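Long-range contacts in homoserine kinase (Cytophaga hutchinsonii, PDB 4P52), which probably catalyses the ATP-dependent phosphorylation of homoserine to O-phosphohomoserine, as a member of the GHMP kinase family: residues Ala33-Asn37 / Ser280-Ser284; Lys186-Pro190 / Val233-Asn239; His199-Val204 / Gly285-Phe289. All coordinates share one frame; numbering follows the deposited sequence.

Contact 1. Residues Ala33-Asn37 / Ser280-Ser284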
loop_
_atom_site.group_PDB
_atom_site.type_symbol
_atom_site.label_atom_id
_atom_site.label_comp_id
_atom_site.label_asym_id
_atom_site.label_seq_id
_atom_site.Cartn_x
_atom_site.Cartn_y
_atom_site.Cartn_z
ATOM N N ALA A 33 1.705 -24.740 1.927
ATOM C CA ALA A 33 2.454 -23.702 2.649
ATOM C C ALA A 33 2.185 -22.308 2.038
ATOM O O ALA A 33 1.901 -22.170 0.833
ATOM C CB ALA A 33 3.950 -24.014 2.603
ATOM N N THR A 34 2.257 -21.285 2.876
ATOM C CA THR A 34 2.070 -19.924 2.422
ATOM C C THR A 34 3.203 -19.081 2.944
ATOM O O THR A 34 3.751 -19.377 4.001
ATOM C CB THR A 34 0.761 -19.320 2.958
ATOM O OG1 THR A 34 0.643 -19.626 4.345
ATOM C CG2 THR A 34 -0.444 -19.870 2.221
ATOM N N VAL A 35 3.553 -18.037 2.211
ATOM C CA VAL A 35 4.498 -17.047 2.696
ATOM C C VAL A 35 3.764 -15.758 3.114
ATOM O O VAL A 35 3.221 -15.035 2.279
ATOM C CB VAL A 35 5.552 -16.713 1.627
ATOM C CG1 VAL A 35 6.468 -15.583 2.108
ATOM C CG2 VAL A 35 6.350 -17.958 1.279
ATOM N N ALA A 36 3.761 -15.465 4.410
ATOM C CA ALA A 36 3.142 -14.232 4.894
ATOM C C ALA A 36 4.146 -13.070 5.083
ATOM O O ALA A 36 5.372 -13.282 5.072
ATOM C CB ALA A 36 2.351 -14.498 6.160
ATOM N N ASN A 37 3.598 -11.851 5.220
ATOM C CA ASN A 37 4.354 -10.606 5.330
ATOM C C ASN A 37 5.015 -10.146 4.042
ATOM O O ASN A 37 4.883 -8.973 3.653
ATOM C CB ASN A 37 5.284 -10.642 6.530
ATOM C CG ASN A 37 4.530 -11.033 7.801
ATOM O OD1 ASN A 37 3.335 -10.718 7.954
ATOM N ND2 ASN A 37 5.189 -11.751 8.684
ATOM N N SER A 280 13.327 -11.753 2.278
ATOM C CA SER A 280 13.007 -11.497 3.673
ATOM C C SER A 280 12.558 -12.725 4.471
ATOM O O SER A 280 12.573 -13.852 3.972
ATOM C CB SER A 280 11.949 -10.388 3.796
ATOM O OG SER A 280 11.996 -9.807 5.125
ATOM N N ILE A 281 12.157 -12.505 5.718
ATOM C CA ILE A 281 11.662 -13.579 6.559
ATOM C C ILE A 281 10.308 -14.025 6.065
ATOM O O ILE A 281 9.480 -13.195 5.749
ATOM C CB ILE A 281 11.532 -13.121 8.017
ATOM C CG1 ILE A 281 12.903 -12.678 8.544
ATOM C CG2 ILE A 281 10.905 -14.220 8.904
ATOM C CD1 ILE A 281 12.826 -11.808 9.789
ATOM N N SER A 282 10.065 -15.329 6.023
ATOM C CA SER A 282 8.741 -15.808 5.683
ATOM C C SER A 282 7.905 -15.913 6.938
ATOM O O SER A 282 8.304 -16.603 7.887
ATOM C CB SER A 282 8.848 -17.165 5.021
ATOM O OG SER A 282 7.550 -17.690 4.823
ATOM N N GLY A 283 6.748 -15.248 6.953
ATOM C CA GLY A 283 5.898 -15.209 8.156
ATOM C C GLY A 283 6.698 -14.806 9.398
ATOM O O GLY A 283 7.336 -13.752 9.428
ATOM N N SER A 284 6.708 -15.640 10.426
ATOM C CA SER A 284 7.455 -15.279 11.611
ATOM C C SER A 284 8.813 -16.032 11.688
ATOM O O SER A 284 9.513 -15.990 12.713
ATOM C CB SER A 284 6.588 -15.534 12.839
ATOM O OG SER A 284 6.217 -16.896 12.841
#
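Val35 meets Ser282 by straddling its hydroxyl: OG of Ser282 sits 3.6 Å from CG1 of Val35 and 3.8 Å from CG2 of the same residue, so both valine methyls pack against the hydroxyl. With OG anti to the backbone N (chi1 174°), Ser282 also hydrogen-bonds the carbonyl O of Gly117, which keeps the buried hydroxyl satisfied. One residue further on, the backbones join directly. Gly283 N donates to Ala36 O at 3.0 Å and 154°, while CB of Ala36 rests on CA of Gly283; alanine's methyl is enough to cover that atom. Glycine suits position 283 because its positive phi with strongly negative psi is costly for other residues. Asn37 then reaches across with its amide: ND2 makes a weak hydrogen bond to Gly283 O at 3.0 Å, while OD1 accepts from Asp43 N, and the two partners together probably limit the rotation of the amide. Helix 162-170 packs on Ala36 and Asn37. The glycine-rich turn after strand 278-281 thus meets the end of strand 26-36, an arrangement consistent with the conserved sequence motifs that gather at the active site of GHMP kinases.

Contact 2. Residues Lys186-Pro190 / Val233-Asn239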
loop_
_atom_site.group_PDB
_atom_site.type_symbol
_atom_site.label_atom_id
_atom_site.label_comp_id
_atom_site.label_asym_id
_atom_site.label_seq_id
_atom_site.Cartn_x
_atom_site.Cartn_y
_atom_site.Cartn_z
ATOM N N LYS A 186 -7.832 -10.682 -3.703
ATOM C CA LYS A 186 -6.842 -11.457 -4.445
ATOM C C LYS A 186 -6.215 -10.603 -5.548
ATOM O O LYS A 186 -6.917 -9.954 -6.306
ATOM C CB LYS A 186 -7.441 -12.720 -5.049
ATOM C CG LYS A 186 -6.354 -13.557 -5.752
ATOM C CD LYS A 186 -6.835 -14.824 -6.439
ATOM C CE LYS A 186 -7.418 -15.796 -5.423
ATOM N NZ LYS A 186 -7.344 -17.166 -5.976
ATOM N N LEU A 187 -4.892 -10.623 -5.661
ATOM C CA LEU A 187 -4.216 -9.781 -6.650
ATOM C C LEU A 187 -3.526 -10.609 -7.726
ATOM O O LEU A 187 -2.993 -11.667 -7.424
ATOM C CB LEU A 187 -3.175 -8.906 -5.953
ATOM C CG LEU A 187 -3.692 -7.980 -4.856
ATOM C CD1 LEU A 187 -2.497 -7.365 -4.144
ATOM C CD2 LEU A 187 -4.603 -6.914 -5.435
ATOM N N PRO A 188 -3.518 -10.126 -8.986
ATOM C CA PRO A 188 -2.722 -10.805 -10.010
ATOM C C PRO A 188 -1.222 -10.566 -9.801
ATOM O O PRO A 188 -0.814 -9.516 -9.315
ATOM C CB PRO A 188 -3.164 -10.118 -11.293
ATOM C CG PRO A 188 -3.506 -8.731 -10.852
ATOM C CD PRO A 188 -4.207 -8.946 -9.537
ATOM N N VAL A 189 -0.412 -11.544 -10.169
ATOM C CA VAL A 189 1.026 -11.413 -10.067
ATOM C C VAL A 189 1.674 -11.851 -11.371
ATOM O O VAL A 189 1.086 -12.640 -12.108
ATOM C CB VAL A 189 1.564 -12.262 -8.894
ATOM C CG1 VAL A 189 1.283 -11.504 -7.594
ATOM C CG2 VAL A 189 0.985 -13.686 -8.923
ATOM N N PRO A 190 2.895 -11.367 -11.662
ATOM C CA PRO A 190 3.452 -11.806 -12.958
ATOM C C PRO A 190 3.740 -13.313 -12.986
ATOM O O PRO A 190 4.058 -13.921 -11.953
ATOM C CB PRO A 190 4.701 -10.950 -13.143
ATOM C CG PRO A 190 4.958 -10.310 -11.831
ATOM C CD PRO A 190 3.778 -10.459 -10.921
ATOM N N VAL A 233 2.327 -3.467 -4.036
ATOM C CA VAL A 233 1.032 -3.754 -4.641
ATOM C C VAL A 233 0.939 -3.250 -6.094
ATOM O O VAL A 233 0.463 -3.972 -6.974
ATOM C CB VAL A 233 -0.110 -3.190 -3.776
ATOM C CG1 VAL A 233 -1.446 -3.252 -4.491
ATOM C CG2 VAL A 233 -0.180 -3.950 -2.456
ATOM N N ALA A 234 1.419 -2.030 -6.341
ATOM C CA ALA A 234 1.420 -1.460 -7.684
ATOM C C ALA A 234 2.341 -2.271 -8.583
ATOM O O ALA A 234 1.940 -2.661 -9.666
ATOM C CB ALA A 234 1.818 0.016 -7.672
ATOM N N GLY A 235 3.564 -2.518 -8.120
ATOM C CA GLY A 235 4.513 -3.425 -8.783
ATOM C C GLY A 235 3.978 -4.801 -9.194
ATOM O O GLY A 235 4.349 -5.305 -10.245
ATOM N N LEU A 236 3.104 -5.408 -8.396
ATOM C CA LEU A 236 2.542 -6.694 -8.765
ATOM C C LEU A 236 1.409 -6.542 -9.741
ATOM O O LEU A 236 1.348 -7.250 -10.734
ATOM C CB LEU A 236 2.024 -7.464 -7.551
ATOM C CG LEU A 236 2.954 -7.817 -6.392
ATOM C CD1 LEU A 236 2.106 -8.515 -5.336
ATOM C CD2 LEU A 236 4.156 -8.658 -6.816
ATOM N N LEU A 237 0.485 -5.643 -9.447
ATOM C CA LEU A 237 -0.633 -5.402 -10.344
ATOM C C LEU A 237 -0.221 -4.979 -11.757
ATOM O O LEU A 237 -1.004 -5.128 -12.694
ATOM C CB LEU A 237 -1.549 -4.332 -9.776
ATOM C CG LEU A 237 -2.227 -4.636 -8.459
ATOM C CD1 LEU A 237 -3.539 -3.885 -8.309
ATOM C CD2 LEU A 237 -2.473 -6.126 -8.412
HETATM N N MSE A 238 0.984 -4.442 -11.906
HETATM C CA MSE A 238 1.400 -3.827 -13.163
HETATM C C MSE A 238 2.505 -4.607 -13.777
HETATM O O MSE A 238 3.166 -4.129 -14.691
HETATM C CB MSE A 238 1.962 -2.427 -12.928
HETATM C CG MSE A 238 0.934 -1.409 -12.457
HETATM SE SE MSE A 238 -0.724 -1.585 -13.503
HETATM C CE MSE A 238 -1.470 0.216 -13.308
ATOM N N ASN A 239 2.740 -5.807 -13.269
ATOM C CA ASN A 239 3.825 -6.643 -13.759
ATOM C C ASN A 239 5.145 -5.894 -13.918
ATOM O O ASN A 239 5.903 -6.157 -14.835
ATOM C CB ASN A 239 3.433 -7.335 -15.084
ATOM C CG ASN A 239 2.138 -8.157 -14.986
ATOM O OD1 ASN A 239 1.878 -8.845 -13.989
ATOM N ND2 ASN A 239 1.328 -8.100 -16.040
HETATM O O HOH W 1 -0.240 -11.230 -14.279
#
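Leu237 lays one methyl, CD2, into the angle between Leu187 and Pro188. It touches Leu187 CD2 at 3.7 Å and the ring of Pro188 at CD, 3.5 Å away, each side chain crossing the leucine at a slant. Both leucines have CG anti to the carbonyl carbon (chi1 -58° for Leu187, -63° for Leu237), which for Leu237 brings the branched end towards the strand segment although its CB sets out alongside that segment, not at it. Leu187 also reaches back along the helix, where its CD1 approaches CG1 of Val233, one turn before Leu237.

Leu236 serves the next part of the loop. Its CG takes the same first-torsion position as in the other two leucines, which sets CD1 of Leu236 beside CG1 of Val189 at 3.8 Å, the two side chains running together in one direction; Phe173 of strand 173-178 packs on both. Leucine suits the helix face because its methyls reach the apolar side chains of Leu187, Pro188 and Val189, while proline suits a segment whose backbone is leaving the sheet.

Beyond the helix the packing turns polar. Asn239 is the C-prime residue of a Schellman motif, and its positive phi is one that asparagine tolerates well. Its side chain passes Pro190 head to tail, OD1 lying 3.5 Å from CA of Pro190. A water bridges the two segments, donating to Val189 O at 2.9 Å and to Asn239 OD1 at 3.2 Å.

Against the second subunit, Leu187 packs on Ala234 of that chain, and both Pro188 and Leu237 pack on its Met238, a selenomethionine. The arrangement is that of a Schellman-capped helix, 219-237, packed against the loop that leaves strand 183-187, where the second subunit also packs.

Contact 3. Residues His199-Val204 / Gly285-Phe289; sequences HPHVEV and GPSIF
His199 and Ser287 meet at the tight end of this contact, where the OG of Ser287 lies at the edge of the imidazole, near its plane, 3.3 Å from CD2 of His199. The ring is placed there by a CG anti to the backbone N (chi1 169°). A serine is small enough to fit beside the ring, and its hydroxyl finds its polar partner in the carbonyl O of Ser116. Next to this pair Pro200 lies over the CB side of Pro286, CG of Pro200 being 3.7 Å from CB of Pro286 and CD of Pro200 3.6 Å from O of Pro286. Two rigid rings fit well here: Pro200 also packs on Phe309 of helix 295-310, and the peptide bond before Pro286 is cis, which bends the chain and presents its ring to the other segment. An alanine in place of Pro200 would lose CG and CD and is likely to leave Pro286 and Phe309 less well packed.

Past the inverse gamma turn centred on His201, the contact becomes looser and partly exposed. Val202 brings mainly its carbonyl O, 3.6 Å from CG of Pro286, and Val204 runs antiparallel alongside the same ring, its CG2 4.0 Å from CB of Pro286. A water lies 3.0 Å from Val204 O and 2.6 Å from Gly285 O; further acceptors elsewhere also compete for its two protons, so which it serves is not settled. Glycine at 285 readily adopts the positive phi that leads into the cis-proline. The Gly-Pro-Ser sequence of this turn into strand 288-292 is consistent with the C-terminal glycine-rich motif of GHMP kinases, here packed against the exit from the neighbouring strand 194-200.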
loop_
_atom_site.group_PDB
_atom_site.type_symbol
_atom_site.label_atom_id
_atom_site.label_comp_id
_atom_site.label_asym_id
_atom_site.label_seq_id
_atom_site.Cartn_x
_atom_site.Cartn_y
_atom_site.Cartn_z
ATOM N N HIS A 199 14.088 -23.402 4.395
ATOM C CA HIS A 199 13.738 -23.665 5.752
ATOM C C HIS A 199 14.908 -24.306 6.513
ATOM O O HIS A 199 15.208 -25.484 6.298
ATOM C CB HIS A 199 12.520 -24.556 5.837
ATOM C CG HIS A 199 12.277 -25.056 7.215
ATOM N ND1 HIS A 199 12.472 -26.378 7.571
ATOM C CD2 HIS A 199 11.975 -24.391 8.356
ATOM C CE1 HIS A 199 12.257 -26.509 8.869
ATOM N NE2 HIS A 199 11.943 -25.320 9.366
ATOM N N PRO A 200 15.538 -23.541 7.442
ATOM C CA PRO A 200 16.641 -24.065 8.244
ATOM C C PRO A 200 16.167 -25.051 9.312
ATOM O O PRO A 200 15.093 -24.889 9.879
ATOM C CB PRO A 200 17.205 -22.808 8.896
ATOM C CG PRO A 200 16.008 -21.910 9.068
ATOM C CD PRO A 200 15.134 -22.185 7.878
ATOM N N HIS A 201 16.962 -26.070 9.592
ATOM C CA HIS A 201 16.579 -27.075 10.600
ATOM C C HIS A 201 16.909 -26.629 12.018
ATOM O O HIS A 201 17.784 -27.169 12.684
ATOM C CB HIS A 201 17.199 -28.423 10.277
ATOM C CG HIS A 201 16.693 -29.016 8.999
ATOM N ND1 HIS A 201 17.348 -30.037 8.338
ATOM C CD2 HIS A 201 15.593 -28.733 8.261
ATOM C CE1 HIS A 201 16.668 -30.361 7.251
ATOM N NE2 HIS A 201 15.600 -29.587 7.184
ATOM N N VAL A 202 16.188 -25.623 12.470
ATOM C CA VAL A 202 16.400 -25.042 13.778
ATOM C C VAL A 202 15.052 -24.435 14.148
ATOM O O VAL A 202 14.248 -24.129 13.269
ATOM C CB VAL A 202 17.549 -23.990 13.736
ATOM C CG1 VAL A 202 17.176 -22.751 12.931
ATOM C CG2 VAL A 202 17.914 -23.574 15.128
ATOM N N GLU A 203 14.741 -24.309 15.420
ATOM C CA GLU A 203 13.455 -23.723 15.698
ATOM C C GLU A 203 13.493 -22.461 16.512
ATOM O O GLU A 203 13.961 -22.424 17.625
ATOM C CB GLU A 203 12.419 -24.733 16.188
ATOM C CG GLU A 203 12.776 -25.483 17.447
ATOM C CD GLU A 203 11.683 -26.457 17.851
ATOM O OE1 GLU A 203 11.103 -27.084 16.936
ATOM O OE2 GLU A 203 11.407 -26.596 19.072
ATOM N N VAL A 204 13.014 -21.412 15.877
ATOM C CA VAL A 204 12.746 -20.139 16.500
ATOM C C VAL A 204 11.267 -20.197 16.877
ATOM O O VAL A 204 10.401 -20.493 16.012
ATOM C CB VAL A 204 12.992 -19.009 15.471
ATOM C CG1 VAL A 204 12.388 -17.681 15.920
ATOM C CG2 VAL A 204 14.476 -18.889 15.154
ATOM N N GLY A 285 9.190 -16.708 10.604
ATOM C CA GLY A 285 10.488 -17.369 10.545
ATOM C C GLY A 285 10.491 -18.709 11.246
ATOM O O GLY A 285 9.464 -19.127 11.786
ATOM N N PRO A 286 11.647 -19.393 11.249
ATOM C CA PRO A 286 12.960 -18.993 10.682
ATOM C C PRO A 286 13.113 -19.120 9.149
ATOM O O PRO A 286 14.183 -18.754 8.616
ATOM C CB PRO A 286 13.933 -19.940 11.355
ATOM C CG PRO A 286 13.120 -21.167 11.607
ATOM C CD PRO A 286 11.718 -20.699 11.925
ATOM N N SER A 287 12.086 -19.607 8.443
ATOM C CA SER A 287 12.153 -19.650 6.969
ATOM C C SER A 287 12.307 -18.291 6.319
ATOM O O SER A 287 11.795 -17.273 6.819
ATOM C CB SER A 287 10.953 -20.371 6.369
ATOM O OG SER A 287 11.017 -21.736 6.744
ATOM N N ILE A 288 12.998 -18.302 5.185
ATOM C CA ILE A 288 13.363 -17.119 4.446
ATOM C C ILE A 288 12.950 -17.340 3.004
ATOM O O ILE A 288 13.068 -18.451 2.482
ATOM C CB ILE A 288 14.889 -16.914 4.505
ATOM C CG1 ILE A 288 15.321 -16.776 5.973
ATOM C CG2 ILE A 288 15.328 -15.695 3.699
ATOM C CD1 ILE A 288 16.809 -16.655 6.176
ATOM N N PHE A 289 12.460 -16.296 2.345
ATOM C CA PHE A 289 12.065 -16.447 0.946
ATOM C C PHE A 289 12.748 -15.386 0.112
ATOM O O PHE A 289 13.087 -14.290 0.615
ATOM C CB PHE A 289 10.542 -16.354 0.762
ATOM C CG PHE A 289 10.027 -14.958 0.873
ATOM C CD1 PHE A 289 9.893 -14.350 2.120
ATOM C CD2 PHE A 289 9.711 -14.236 -0.269
ATOM C CE1 PHE A 289 9.454 -13.030 2.218
ATOM C CE2 PHE A 289 9.272 -12.914 -0.179
ATOM C CZ PHE A 289 9.152 -12.307 1.062
HETATM O O HOH W 2 8.256 -19.453 14.113
#

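In the fold
Contacts 1 and 3 are close neighbours, their centres 10 Å apart, because segments 280-284 and 285-289 are consecutive and form the turn between antiparallel strands 278-281 and 288-292; a probable hydrogen bond from Ser282 N to Ser287 O (2.7 Å) links them. Contact 1 ties that turn to strand 26-36 of the mixed sheet, contact 3 to strand 194-200 of the four-stranded sheet. Contacts 1 and 3 therefore cross along the chain, and one turn joins both sheets, holding N-terminal and C-terminal regions of the kinase together. Contact 2, centred 18 Å from contact 1 and 27 Å from contact 3, shares the mixed sheet through strand 183-187 and lies where the second subunit packs.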